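Local coordinates for Non-structural protein 2 (PDB 2GU0), which probably binds single-stranded RNA, unwinds RNA helices and hydrolyses nucleoside triphosphates as an octamer, supporting genome replication and packaging in viral factories, at residues L169-H174 with A181-I186; K212-S217 with V226-L231; D161-I166 with D196-A201. All blocks are in the same frame, centred on the assembly; numbering follows the deposited sequence.

Contact 1: L169-H174 with A181-I186; sequences LDYSNH and ADEYKI
L169 and E183 form an antiparallel hydrogen-bonded pair, with their CA atoms 5.3 Å apart. L169 N donates to E183 O over 3.1 Å. Past this pair the two chains separate, and the CA atoms of Y171 and A181 are 7.1 Å apart. A type I turn from Y171 to H174 follows, with H174 N bonded to Y171 O. S172 OG adds a bond of 2.9 Å to D170 OD2, which it meets from above the carboxylate plane.

L169 and E183 put their side chains on the same face of the sheet. L169 CB packs against E183 O at 3.6 Å. Further out, L169 CD1 lies against K185 and touches both CB and CE, each at 3.7 Å. The K185 chain is extended as far as CD and then bends at chi3 (-71°), which brings CE back beside the leucine methyl.

The segments belong to the beta hairpin of strands 164-170 and 182-188. The hairpin is part of the antiparallel sheet of the C-terminal, HIT-like region. K185 is a predicted ATP-binding residue, as are R224 and R109 nearby.

Y171 turns the edge of its ring to E183. OE1 of E183 lies near the ring plane, 3.6 Å from Y171 CE1, and the ring and carboxylate planes are 65° apart. E183 is buried, and its OE1 forms a salt bridge with R224, which probably offsets its charge. The carboxylate of E153 links the two segments from outside. Its OE1 is hydrogen-bonded to Y171 OH, while its OE2 forms a salt bridge with K185 NZ, which also pairs with E147.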
ATOM      1  N   LEU A 169      -2.050 -10.576 -32.904  1.00 34.20           N
ATOM      2  CA  LEU A 169      -2.189  -9.130 -33.013  1.00 37.45           C
ATOM      3  C   LEU A 169      -3.347  -8.738 -32.110  1.00 40.34           C
ATOM      4  O   LEU A 169      -4.528  -8.907 -32.454  1.00 41.28           O
ATOM      5  CB  LEU A 169      -2.465  -8.723 -34.466  1.00 36.37           C
ATOM      6  CG  LEU A 169      -1.247  -8.968 -35.362  1.00 38.03           C
ATOM      7  CD1 LEU A 169      -1.540  -8.664 -36.818  1.00 37.25           C
ATOM      8  CD2 LEU A 169      -0.119  -8.104 -34.860  1.00 38.46           C
ATOM      9  N   ASP A 170      -2.987  -8.235 -30.936  1.00 41.55           N
ATOM     10  CA  ASP A 170      -3.956  -7.842 -29.938  1.00 43.26           C
ATOM     11  C   ASP A 170      -3.828  -6.356 -29.712  1.00 44.32           C
ATOM     12  O   ASP A 170      -2.894  -5.897 -29.064  1.00 45.46           O
ATOM     13  CB  ASP A 170      -3.683  -8.580 -28.632  1.00 44.59           C
ATOM     14  CG  ASP A 170      -4.832  -8.483 -27.661  1.00 46.73           C
ATOM     15  OD1 ASP A 170      -4.642  -8.878 -26.489  1.00 48.97           O
ATOM     16  OD2 ASP A 170      -5.925  -8.023 -28.071  1.00 47.46           O
ATOM     17  N   TYR A 171      -4.779  -5.607 -30.247  1.00 45.18           N
ATOM     18  CA  TYR A 171      -4.769  -4.167 -30.126  1.00 46.13           C
ATOM     19  C   TYR A 171      -5.614  -3.740 -28.949  1.00 47.41           C
ATOM     20  O   TYR A 171      -5.478  -2.630 -28.447  1.00 48.83           O
ATOM     21  CB  TYR A 171      -5.298  -3.566 -31.424  1.00 46.37           C
ATOM     22  CG  TYR A 171      -4.457  -3.958 -32.615  1.00 47.40           C
ATOM     23  CD1 TYR A 171      -5.027  -4.505 -33.758  1.00 48.05           C
ATOM     24  CD2 TYR A 171      -3.076  -3.796 -32.585  1.00 48.60           C
ATOM     25  CE1 TYR A 171      -4.229  -4.883 -34.846  1.00 50.57           C
ATOM     26  CE2 TYR A 171      -2.273  -4.165 -33.657  1.00 49.87           C
ATOM     27  CZ  TYR A 171      -2.848  -4.705 -34.782  1.00 51.41           C
ATOM     28  OH  TYR A 171      -2.038  -5.046 -35.838  1.00 53.39           O
ATOM     29  N   SER A 172      -6.472  -4.643 -28.495  1.00 49.17           N
ATOM     30  CA  SER A 172      -7.370  -4.367 -27.385  1.00 50.19           C
ATOM     31  C   SER A 172      -6.731  -3.642 -26.199  1.00 51.63           C
ATOM     32  O   SER A 172      -7.415  -2.892 -25.504  1.00 52.52           O
ATOM     33  CB  SER A 172      -8.003  -5.668 -26.896  1.00 50.52           C
ATOM     34  OG  SER A 172      -7.121  -6.362 -26.031  1.00 52.19           O
ATOM     35  N   ASN A 173      -5.437  -3.847 -25.960  1.00 52.28           N
ATOM     36  CA  ASN A 173      -4.786  -3.189 -24.822  1.00 52.92           C
ATOM     37  C   ASN A 173      -3.802  -2.060 -25.130  1.00 50.65           C
ATOM     38  O   ASN A 173      -3.112  -1.578 -24.234  1.00 48.69           O
ATOM     39  CB  ASN A 173      -4.082  -4.229 -23.948  1.00 57.99           C
ATOM     40  CG  ASN A 173      -5.052  -5.008 -23.077  1.00 63.13           C
ATOM     41  OD1 ASN A 173      -5.794  -4.422 -22.280  1.00 64.31           O
ATOM     42  ND2 ASN A 173      -5.051  -6.336 -23.224  1.00 65.52           N
ATOM     43  N   HIS A 174      -3.733  -1.643 -26.386  1.00 48.20           N
ATOM     44  CA  HIS A 174      -2.832  -0.566 -26.775  1.00 46.12           C
ATOM     45  C   HIS A 174      -3.197   0.756 -26.114  1.00 45.66           C
ATOM     46  O   HIS A 174      -4.376   1.056 -25.940  1.00 46.38           O
ATOM     47  CB  HIS A 174      -2.870  -0.385 -28.283  1.00 44.08           C
ATOM     48  CG  HIS A 174      -2.087  -1.413 -29.027  1.00 41.75           C
ATOM     49  ND1 HIS A 174      -1.905  -1.363 -30.389  1.00 40.76           N
ATOM     50  CD2 HIS A 174      -1.394  -2.488 -28.591  1.00 41.21           C
ATOM     51  CE1 HIS A 174      -1.123  -2.360 -30.759  1.00 42.30           C
ATOM     52  NE2 HIS A 174      -0.800  -3.058 -29.687  1.00 40.59           N
ATOM     53  N   ALA A 181     -10.482  -5.639 -32.997  1.00 52.20           N
ATOM     54  CA  ALA A 181     -10.224  -6.642 -34.024  1.00 51.99           C
ATOM     55  C   ALA A 181      -9.469  -7.867 -33.471  1.00 51.70           C
ATOM     56  O   ALA A 181      -8.495  -7.731 -32.725  1.00 52.67           O
ATOM     57  CB  ALA A 181      -9.438  -6.017 -35.174  1.00 52.27           C
ATOM     58  N   ASP A 182      -9.944  -9.054 -33.844  1.00 50.79           N
ATOM     59  CA  ASP A 182      -9.375 -10.334 -33.427  1.00 48.65           C
ATOM     60  C   ASP A 182      -8.549 -10.833 -34.618  1.00 46.65           C
ATOM     61  O   ASP A 182      -9.089 -11.418 -35.555  1.00 46.88           O
ATOM     62  CB  ASP A 182     -10.532 -11.301 -33.118  1.00 51.77           C
ATOM     63  CG  ASP A 182     -10.080 -12.600 -32.463  1.00 55.92           C
ATOM     64  OD1 ASP A 182      -9.371 -13.406 -33.101  1.00 57.99           O
ATOM     65  OD2 ASP A 182     -10.448 -12.823 -31.293  1.00 58.78           O
ATOM     66  N   GLU A 183      -7.245 -10.598 -34.593  1.00 43.87           N
ATOM     67  CA  GLU A 183      -6.412 -11.024 -35.706  1.00 42.36           C
ATOM     68  C   GLU A 183      -5.108 -11.687 -35.292  1.00 40.77           C
ATOM     69  O   GLU A 183      -4.687 -11.584 -34.149  1.00 41.89           O
ATOM     70  CB  GLU A 183      -6.058  -9.821 -36.579  1.00 43.49           C
ATOM     71  CG  GLU A 183      -7.217  -8.927 -36.941  1.00 45.84           C
ATOM     72  CD  GLU A 183      -6.770  -7.712 -37.725  1.00 46.98           C
ATOM     73  OE1 GLU A 183      -6.039  -6.889 -37.152  1.00 49.93           O
ATOM     74  OE2 GLU A 183      -7.135  -7.572 -38.910  1.00 47.32           O
ATOM     75  N   TYR A 184      -4.484 -12.369 -36.246  1.00 39.04           N
ATOM     76  CA  TYR A 184      -3.186 -13.007 -36.060  1.00 36.82           C
ATOM     77  C   TYR A 184      -2.425 -12.725 -37.343  1.00 36.29           C
ATOM     78  O   TYR A 184      -3.026 -12.351 -38.354  1.00 36.82           O
ATOM     79  CB  TYR A 184      -3.307 -14.521 -35.884  1.00 35.79           C
ATOM     80  CG  TYR A 184      -4.111 -14.940 -34.689  1.00 34.85           C
ATOM     81  CD1 TYR A 184      -5.500 -14.874 -34.716  1.00 36.92           C
ATOM     82  CD2 TYR A 184      -3.494 -15.414 -33.535  1.00 31.52           C
ATOM     83  CE1 TYR A 184      -6.261 -15.276 -33.626  1.00 36.32           C
ATOM     84  CE2 TYR A 184      -4.242 -15.818 -32.441  1.00 31.69           C
ATOM     85  CZ  TYR A 184      -5.627 -15.745 -32.497  1.00 33.53           C
ATOM     86  OH  TYR A 184      -6.406 -16.142 -31.445  1.00 33.68           O
ATOM     87  N   LYS A 185      -1.110 -12.898 -37.318  1.00 35.10           N
ATOM     88  CA  LYS A 185      -0.321 -12.658 -38.518  1.00 33.43           C
ATOM     89  C   LYS A 185       0.622 -13.816 -38.842  1.00 33.65           C
ATOM     90  O   LYS A 185       1.325 -14.330 -37.971  1.00 35.34           O
ATOM     91  CB  LYS A 185       0.482 -11.363 -38.379  1.00 31.22           C
ATOM     92  CG  LYS A 185       1.180 -10.951 -39.669  1.00 30.40           C
ATOM     93  CD  LYS A 185       2.011  -9.677 -39.531  1.00 28.50           C
ATOM     94  CE  LYS A 185       1.150  -8.443 -39.382  1.00 26.68           C
ATOM     95  NZ  LYS A 185       1.980  -7.211 -39.386  1.00 26.85           N
ATOM     96  N   ILE A 186       0.619 -14.222 -40.110  1.00 32.73           N
ATOM     97  CA  ILE A 186       1.471 -15.298 -40.605  1.00 30.43           C
ATOM     98  C   ILE A 186       2.621 -14.662 -41.370  1.00 29.64           C
ATOM     99  O   ILE A 186       2.397 -13.877 -42.278  1.00 30.10           O
ATOM    100  CB  ILE A 186       0.712 -16.172 -41.596  1.00 31.40           C
ATOM    101  CG1 ILE A 186      -0.595 -16.657 -40.980  1.00 31.36           C
ATOM    102  CG2 ILE A 186       1.567 -17.336 -42.017  1.00 31.55           C
ATOM    103  CD1 ILE A 186      -1.462 -17.385 -41.978  1.00 30.03           C
TER

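Contact 2: K212-S217 with V226-L231; sequences KFAAIS and VLHSQL
F213 and L227 form an antiparallel non-hydrogen-bonded pair, followed by the hydrogen-bonded pair A214-V226, in the hairpin of strands 213-216 and 222-227. A214 N donates to V226 O (2.9 Å), and V226 N returns a bond to A214 O (3.1 Å). Where the second strand ends, H228 N still bonds K212 O (3.1 Å).

The side chains of F213 and L227 lie side by side and point the same way. L227 CD1 makes a CH-pi contact over one face of the F213 ring, 3.6 Å from its centroid and 21° off the normal. K212 O also lies over one face of the H228 ring, toward its rim. H228 NE2 is hydrogen-bonded to N211 O, which restrains the imidazole. Y208 of a neighbouring subunit packs on K212 and H228.

I216 CG1 lies between the backbone N and the carbonyl carbon (chi1 63°), with CG2 beside the N. The I216 and V226 side chains cross at about a right angle, and I216 CD1 touches V226 CG1 and CG2, each at 4.0 Å. I216 CG2 meets L231 CD1 at 3.7 Å, and A214 CB borders the same leucine.

The hairpin lies in the predicted RNA-binding region. L231 begins helix 231-243. On strand 182-188, Y184 meets the F213 ring edge-to-face, and W266 of helix 264-275 packs on both I216 and L231.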
ATOM      1  N   LYS A 212     -12.387 -20.258 -37.584  1.00 40.07           N
ATOM      2  CA  LYS A 212     -13.205 -19.051 -37.736  1.00 40.11           C
ATOM      3  C   LYS A 212     -12.531 -17.992 -38.617  1.00 39.40           C
ATOM      4  O   LYS A 212     -13.153 -16.994 -38.998  1.00 41.71           O
ATOM      5  CB  LYS A 212     -13.499 -18.431 -36.364  1.00 40.38           C
ATOM      6  CG  LYS A 212     -14.530 -19.160 -35.529  1.00 41.78           C
ATOM      7  CD  LYS A 212     -14.730 -18.431 -34.209  1.00 44.29           C
ATOM      8  CE  LYS A 212     -15.921 -18.975 -33.418  1.00 46.49           C
ATOM      9  NZ  LYS A 212     -16.072 -18.325 -32.065  1.00 46.46           N
ATOM     10  N   PHE A 213     -11.266 -18.218 -38.952  1.00 36.98           N
ATOM     11  CA  PHE A 213     -10.506 -17.257 -39.741  1.00 33.69           C
ATOM     12  C   PHE A 213     -10.178 -17.634 -41.171  1.00 32.24           C
ATOM     13  O   PHE A 213     -10.293 -18.780 -41.581  1.00 33.39           O
ATOM     14  CB  PHE A 213      -9.193 -16.940 -39.037  1.00 30.98           C
ATOM     15  CG  PHE A 213      -9.351 -16.544 -37.611  1.00 26.62           C
ATOM     16  CD1 PHE A 213      -9.696 -17.481 -36.656  1.00 23.15           C
ATOM     17  CD2 PHE A 213      -9.115 -15.240 -37.213  1.00 25.61           C
ATOM     18  CE1 PHE A 213      -9.796 -17.131 -35.335  1.00 21.33           C
ATOM     19  CE2 PHE A 213      -9.217 -14.883 -35.882  1.00 25.07           C
ATOM     20  CZ  PHE A 213      -9.558 -15.838 -34.942  1.00 22.22           C
ATOM     21  N   ALA A 214      -9.746 -16.630 -41.920  1.00 31.24           N
ATOM     22  CA  ALA A 214      -9.351 -16.795 -43.309  1.00 31.26           C
ATOM     23  C   ALA A 214      -8.042 -16.036 -43.466  1.00 30.70           C
ATOM     24  O   ALA A 214      -7.949 -14.866 -43.109  1.00 30.34           O
ATOM     25  CB  ALA A 214     -10.409 -16.217 -44.237  1.00 30.65           C
ATOM     26  N   ALA A 215      -7.028 -16.713 -43.978  1.00 30.70           N
ATOM     27  CA  ALA A 215      -5.731 -16.098 -44.172  1.00 30.35           C
ATOM     28  C   ALA A 215      -5.749 -15.345 -45.486  1.00 32.06           C
ATOM     29  O   ALA A 215      -5.912 -15.949 -46.551  1.00 30.75           O
ATOM     30  CB  ALA A 215      -4.663 -17.158 -44.192  1.00 29.15           C
ATOM     31  N   ILE A 216      -5.589 -14.025 -45.407  1.00 34.38           N
ATOM     32  CA  ILE A 216      -5.590 -13.181 -46.597  1.00 36.57           C
ATOM     33  C   ILE A 216      -4.248 -12.484 -46.806  1.00 40.22           C
ATOM     34  O   ILE A 216      -3.337 -12.599 -45.983  1.00 41.61           O
ATOM     35  CB  ILE A 216      -6.684 -12.095 -46.510  1.00 34.65           C
ATOM     36  CG1 ILE A 216      -6.405 -11.168 -45.335  1.00 34.31           C
ATOM     37  CG2 ILE A 216      -8.050 -12.734 -46.350  1.00 35.92           C
ATOM     38  CD1 ILE A 216      -7.445 -10.079 -45.155  1.00 36.03           C
ATOM     39  N   SER A 217      -4.127 -11.773 -47.921  1.00 42.88           N
ATOM     40  CA  SER A 217      -2.919 -11.023 -48.220  1.00 46.11           C
ATOM     41  C   SER A 217      -3.280  -9.711 -48.876  1.00 48.74           C
ATOM     42  O   SER A 217      -4.107  -9.674 -49.784  1.00 49.03           O
ATOM     43  CB  SER A 217      -2.000 -11.786 -49.158  1.00 47.21           C
ATOM     44  OG  SER A 217      -0.945 -10.938 -49.589  1.00 45.63           O
ATOM     45  N   VAL A 226      -8.089 -13.306 -40.461  1.00 32.81           N
ATOM     46  CA  VAL A 226      -9.197 -12.450 -40.066  1.00 32.57           C
ATOM     47  C   VAL A 226     -10.478 -13.240 -39.890  1.00 32.62           C
ATOM     48  O   VAL A 226     -10.606 -14.344 -40.417  1.00 32.98           O
ATOM     49  CB  VAL A 226      -9.422 -11.334 -41.102  1.00 33.90           C
ATOM     50  CG1 VAL A 226      -8.166 -10.496 -41.225  1.00 33.72           C
ATOM     51  CG2 VAL A 226      -9.780 -11.927 -42.461  1.00 34.95           C
ATOM     52  N   LEU A 227     -11.422 -12.688 -39.136  1.00 32.28           N
ATOM     53  CA  LEU A 227     -12.693 -13.366 -38.905  1.00 33.50           C
ATOM     54  C   LEU A 227     -13.517 -13.387 -40.183  1.00 36.02           C
ATOM     55  O   LEU A 227     -13.534 -12.401 -40.925  1.00 34.51           O
ATOM     56  CB  LEU A 227     -13.497 -12.660 -37.806  1.00 31.65           C
ATOM     57  CG  LEU A 227     -13.444 -13.123 -36.342  1.00 27.80           C
ATOM     58  CD1 LEU A 227     -12.495 -14.284 -36.191  1.00 26.39           C
ATOM     59  CD2 LEU A 227     -13.041 -11.959 -35.458  1.00 26.40           C
ATOM     60  N   HIS A 228     -14.197 -14.506 -40.441  1.00 38.34           N
ATOM     61  CA  HIS A 228     -15.029 -14.618 -41.637  1.00 39.99           C
ATOM     62  C   HIS A 228     -15.980 -13.424 -41.692  1.00 42.05           C
ATOM     63  O   HIS A 228     -16.270 -12.887 -42.765  1.00 43.55           O
ATOM     64  CB  HIS A 228     -15.832 -15.923 -41.623  1.00 39.33           C
ATOM     65  CG  HIS A 228     -15.000 -17.156 -41.817  1.00 37.12           C
ATOM     66  ND1 HIS A 228     -14.083 -17.284 -42.838  1.00 34.65           N
ATOM     67  CD2 HIS A 228     -14.975 -18.330 -41.143  1.00 35.78           C
ATOM     68  CE1 HIS A 228     -13.532 -18.483 -42.785  1.00 34.93           C
ATOM     69  NE2 HIS A 228     -14.056 -19.138 -41.766  1.00 34.53           N
ATOM     70  N   SER A 229     -16.448 -13.002 -40.522  1.00 42.93           N
ATOM     71  CA  SER A 229     -17.347 -11.861 -40.418  1.00 43.31           C
ATOM     72  C   SER A 229     -16.575 -10.563 -40.620  1.00 43.24           C
ATOM     73  O   SER A 229     -16.932  -9.533 -40.072  1.00 43.05           O
ATOM     74  CB  SER A 229     -18.011 -11.839 -39.041  1.00 44.51           C
ATOM     75  OG  SER A 229     -17.063 -11.565 -38.022  1.00 44.40           O
ATOM     76  N   GLN A 230     -15.505 -10.616 -41.396  1.00 45.10           N
ATOM     77  CA  GLN A 230     -14.691  -9.430 -41.653  1.00 46.64           C
ATOM     78  C   GLN A 230     -14.105  -9.531 -43.039  1.00 46.87           C
ATOM     79  O   GLN A 230     -13.631  -8.551 -43.597  1.00 47.32           O
ATOM     80  CB  GLN A 230     -13.537  -9.337 -40.657  1.00 47.19           C
ATOM     81  CG  GLN A 230     -13.948  -9.185 -39.213  1.00 46.75           C
ATOM     82  CD  GLN A 230     -14.654  -7.882 -38.958  1.00 47.41           C
ATOM     83  OE1 GLN A 230     -14.165  -6.807 -39.343  1.00 47.71           O
ATOM     84  NE2 GLN A 230     -15.806  -7.957 -38.299  1.00 45.12           N
ATOM     85  N   LEU A 231     -14.127 -10.740 -43.575  1.00 47.72           N
ATOM     86  CA  LEU A 231     -13.591 -11.009 -44.896  1.00 48.79           C
ATOM     87  C   LEU A 231     -14.021  -9.944 -45.916  1.00 49.74           C
ATOM     88  O   LEU A 231     -13.200  -9.485 -46.708  1.00 49.80           O
ATOM     89  CB  LEU A 231     -14.016 -12.418 -45.331  1.00 46.50           C
ATOM     90  CG  LEU A 231     -13.197 -13.111 -46.419  1.00 45.56           C
ATOM     91  CD1 LEU A 231     -11.709 -12.869 -46.211  1.00 45.66           C
ATOM     92  CD2 LEU A 231     -13.506 -14.593 -46.393  1.00 44.12           C
TER

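Contact 3: D161-I166 with D196-A201; sequences DSYFTI and DRNQTA
Y163 and N198 meet in a small, partly buried van der Waals contact between a beta hairpin turn and the first turn of a helix. The turn joins strands 157-160 and 164-170 at one margin of the antiparallel sheet in the HIT-like C-terminal region. The helix is 196-209. The nearest CA atoms, those of Y163 and N198, are 7.9 Å apart, and the two segments share no hydrogen bond.

D161 shapes the turn. D161 OD1 accepts from Y163 N, giving an Asx turn, and from F164 N at 2.9 Å, giving an Asx motif. The donor from Y163 arrives nearly along the C-O axis, and that from F164 on the syn side, 34° out of the carboxylate plane. This double grip holds the backbone from which the two aromatic rings project. D161 OD2 is taken up by Y159 OH.

F164 lies more loosely against the helix. F164 CE1 is 4.3 Å from N198 O, and F164 CZ is 4.5 Å from Q199 CA. The buried F164 ring also stacks on F202, one turn further along the helix, and meets F261 with the planes nearly perpendicular. The buried Q199 is held from outside: its OE1 accepts from A260 N.

N198 CG lies beside its backbone N (chi1 -61°) and comes against Y163 CE1 and CD1. The amide plane stands 87° from the Y163 ring, and N198 OD1 sits at the ring edge, near the ring plane, 3.2 Å from Y163 CE1.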
ATOM      1  N   ASP A 161       6.490 -23.513 -37.146  1.00 27.68           N
ATOM      2  CA  ASP A 161       7.080 -24.718 -37.690  1.00 28.64           C
ATOM      3  C   ASP A 161       8.327 -24.165 -38.390  1.00 29.48           C
ATOM      4  O   ASP A 161       8.643 -22.988 -38.236  1.00 28.41           O
ATOM      5  CB  ASP A 161       6.141 -25.424 -38.661  1.00 28.59           C
ATOM      6  CG  ASP A 161       5.754 -24.562 -39.831  1.00 30.74           C
ATOM      7  OD1 ASP A 161       6.658 -23.944 -40.439  1.00 30.64           O
ATOM      8  OD2 ASP A 161       4.541 -24.516 -40.142  1.00 30.98           O
ATOM      9  N   SER A 162       9.028 -24.972 -39.168  1.00 30.58           N
ATOM     10  CA  SER A 162      10.256 -24.481 -39.785  1.00 32.38           C
ATOM     11  C   SER A 162      10.144 -23.372 -40.822  1.00 32.67           C
ATOM     12  O   SER A 162      11.130 -22.690 -41.099  1.00 34.01           O
ATOM     13  CB  SER A 162      11.038 -25.642 -40.382  1.00 31.03           C
ATOM     14  OG  SER A 162      10.249 -26.307 -41.338  1.00 36.05           O
ATOM     15  N   TYR A 163       8.963 -23.169 -41.389  1.00 32.45           N
ATOM     16  CA  TYR A 163       8.817 -22.144 -42.404  1.00 31.75           C
ATOM     17  C   TYR A 163       7.989 -20.959 -41.988  1.00 32.04           C
ATOM     18  O   TYR A 163       8.337 -19.830 -42.314  1.00 32.25           O
ATOM     19  CB  TYR A 163       8.228 -22.729 -43.687  1.00 33.51           C
ATOM     20  CG  TYR A 163       9.164 -23.659 -44.414  1.00 38.56           C
ATOM     21  CD1 TYR A 163       8.975 -25.051 -44.372  1.00 39.27           C
ATOM     22  CD2 TYR A 163      10.275 -23.161 -45.106  1.00 39.04           C
ATOM     23  CE1 TYR A 163       9.871 -25.922 -44.995  1.00 39.26           C
ATOM     24  CE2 TYR A 163      11.175 -24.026 -45.729  1.00 41.77           C
ATOM     25  CZ  TYR A 163      10.965 -25.406 -45.665  1.00 41.07           C
ATOM     26  OH  TYR A 163      11.868 -26.263 -46.247  1.00 44.56           O
ATOM     27  N   PHE A 164       6.896 -21.202 -41.273  1.00 32.26           N
ATOM     28  CA  PHE A 164       6.033 -20.101 -40.870  1.00 32.56           C
ATOM     29  C   PHE A 164       6.012 -19.824 -39.380  1.00 33.00           C
ATOM     30  O   PHE A 164       6.519 -20.610 -38.577  1.00 33.83           O
ATOM     31  CB  PHE A 164       4.597 -20.362 -41.309  1.00 33.29           C
ATOM     32  CG  PHE A 164       4.466 -20.856 -42.711  1.00 33.47           C
ATOM     33  CD1 PHE A 164       4.612 -22.210 -42.996  1.00 33.02           C
ATOM     34  CD2 PHE A 164       4.152 -19.977 -43.741  1.00 32.95           C
ATOM     35  CE1 PHE A 164       4.445 -22.686 -44.285  1.00 33.39           C
ATOM     36  CE2 PHE A 164       3.983 -20.432 -45.022  1.00 34.60           C
ATOM     37  CZ  PHE A 164       4.129 -21.801 -45.304  1.00 36.00           C
ATOM     38  N   THR A 165       5.395 -18.702 -39.024  1.00 30.71           N
ATOM     39  CA  THR A 165       5.242 -18.301 -37.640  1.00 29.92           C
ATOM     40  C   THR A 165       3.933 -17.544 -37.505  1.00 29.90           C
ATOM     41  O   THR A 165       3.653 -16.647 -38.291  1.00 31.24           O
ATOM     42  CB  THR A 165       6.389 -17.385 -37.191  1.00 30.49           C
ATOM     43  OG1 THR A 165       7.617 -18.119 -37.196  1.00 32.27           O
ATOM     44  CG2 THR A 165       6.137 -16.872 -35.788  1.00 31.48           C
ATOM     45  N   ILE A 166       3.115 -17.907 -36.526  1.00 29.33           N
ATOM     46  CA  ILE A 166       1.858 -17.196 -36.318  1.00 28.18           C
ATOM     47  C   ILE A 166       1.974 -16.364 -35.043  1.00 27.82           C
ATOM     48  O   ILE A 166       2.306 -16.884 -33.990  1.00 28.11           O
ATOM     49  CB  ILE A 166       0.663 -18.166 -36.178  1.00 27.92           C
ATOM     50  CG1 ILE A 166       0.522 -19.020 -37.428  1.00 26.71           C
ATOM     51  CG2 ILE A 166      -0.622 -17.381 -36.000  1.00 27.97           C
ATOM     52  CD1 ILE A 166      -0.674 -19.939 -37.378  1.00 28.94           C
ATOM     53  N   ASP A 196       5.674 -27.591 -51.268  1.00 52.63           N
ATOM     54  CA  ASP A 196       4.232 -27.772 -51.250  1.00 53.73           C
ATOM     55  C   ASP A 196       3.762 -28.612 -50.067  1.00 54.47           C
ATOM     56  O   ASP A 196       2.696 -28.352 -49.506  1.00 55.04           O
ATOM     57  CB  ASP A 196       3.773 -28.420 -52.556  1.00 55.60           C
ATOM     58  CG  ASP A 196       3.844 -27.468 -53.733  1.00 57.51           C
ATOM     59  OD1 ASP A 196       3.062 -26.491 -53.747  1.00 58.64           O
ATOM     60  OD2 ASP A 196       4.678 -27.693 -54.639  1.00 58.80           O
ATOM     61  N   ARG A 197       4.549 -29.618 -49.689  1.00 54.19           N
ATOM     62  CA  ARG A 197       4.185 -30.483 -48.571  1.00 52.91           C
ATOM     63  C   ARG A 197       3.948 -29.687 -47.290  1.00 51.34           C
ATOM     64  O   ARG A 197       3.022 -29.980 -46.534  1.00 51.64           O
ATOM     65  CB  ARG A 197       5.266 -31.536 -48.323  1.00 55.04           C
ATOM     66  CG  ARG A 197       4.989 -32.369 -47.079  1.00 59.28           C
ATOM     67  CD  ARG A 197       6.135 -33.299 -46.726  1.00 63.16           C
ATOM     68  NE  ARG A 197       6.111 -33.664 -45.307  1.00 68.03           N
ATOM     69  CZ  ARG A 197       6.913 -34.565 -44.743  1.00 69.67           C
ATOM     70  NH1 ARG A 197       7.812 -35.212 -45.479  1.00 69.51           N
ATOM     71  NH2 ARG A 197       6.827 -34.811 -43.439  1.00 69.96           N
ATOM     72  N   ASN A 198       4.789 -28.685 -47.049  1.00 48.94           N
ATOM     73  CA  ASN A 198       4.667 -27.843 -45.861  1.00 46.46           C
ATOM     74  C   ASN A 198       3.546 -26.824 -46.017  1.00 45.23           C
ATOM     75  O   ASN A 198       2.782 -26.564 -45.081  1.00 44.66           O
ATOM     76  CB  ASN A 198       5.986 -27.142 -45.595  1.00 44.88           C
ATOM     77  CG  ASN A 198       7.109 -28.124 -45.342  1.00 45.59           C
ATOM     78  OD1 ASN A 198       7.683 -28.160 -44.253  1.00 45.93           O
ATOM     79  ND2 ASN A 198       7.424 -28.933 -46.346  1.00 43.86           N
ATOM     80  N   GLN A 199       3.444 -26.245 -47.204  1.00 43.05           N
ATOM     81  CA  GLN A 199       2.384 -25.294 -47.462  1.00 41.56           C
ATOM     82  C   GLN A 199       1.056 -25.933 -47.059  1.00 41.22           C
ATOM     83  O   GLN A 199       0.284 -25.365 -46.289  1.00 40.37           O
ATOM     84  CB  GLN A 199       2.340 -24.942 -48.941  1.00 39.90           C
ATOM     85  CG  GLN A 199       3.503 -24.131 -49.416  1.00 39.76           C
ATOM     86  CD  GLN A 199       3.120 -23.253 -50.589  1.00 42.07           C
ATOM     87  OE1 GLN A 199       2.005 -22.710 -50.636  1.00 40.69           O
ATOM     88  NE2 GLN A 199       4.043 -23.085 -51.534  1.00 42.32           N
ATOM     89  N   THR A 200       0.811 -27.131 -47.586  1.00 40.95           N
ATOM     90  CA  THR A 200      -0.416 -27.869 -47.316  1.00 39.16           C
ATOM     91  C   THR A 200      -0.566 -28.276 -45.853  1.00 36.80           C
ATOM     92  O   THR A 200      -1.658 -28.217 -45.295  1.00 35.40           O
ATOM     93  CB  THR A 200      -0.508 -29.127 -48.203  1.00 39.38           C
ATOM     94  OG1 THR A 200      -0.624 -28.729 -49.574  1.00 38.57           O
ATOM     95  CG2 THR A 200      -1.732 -29.961 -47.823  1.00 41.17           C
ATOM     96  N   ALA A 201       0.524 -28.692 -45.225  1.00 33.46           N
ATOM     97  CA  ALA A 201       0.432 -29.070 -43.829  1.00 31.75           C
ATOM     98  C   ALA A 201      -0.066 -27.859 -43.030  1.00 31.78           C
ATOM     99  O   ALA A 201      -1.000 -27.951 -42.233  1.00 30.14           O
ATOM    100  CB  ALA A 201       1.786 -29.525 -43.325  1.00 28.09           C
TER

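Overall arrangement
From the N terminus, segment 161-166 opens contact 3 at the start of strand 164-170. Segment 169-174 lies at the other end of this strand, and the hairpin closes when 181-186 returns as contact 1. Strand 182-188 then leads to helix 196-209, whose first turn closes contact 3. Contact 1 is thus enclosed by contact 3. Contact 2 opens afterwards at 212-217 and closes at 226-231, in series with both, and none of the three cross. Strand 222-227 lies next to 182-188, which brings contacts 1 and 2 together: D182 packs on F213 and L227. Contact 3 touches contact 1 through F164 and I166, while contacts 2 and 3 do not touch.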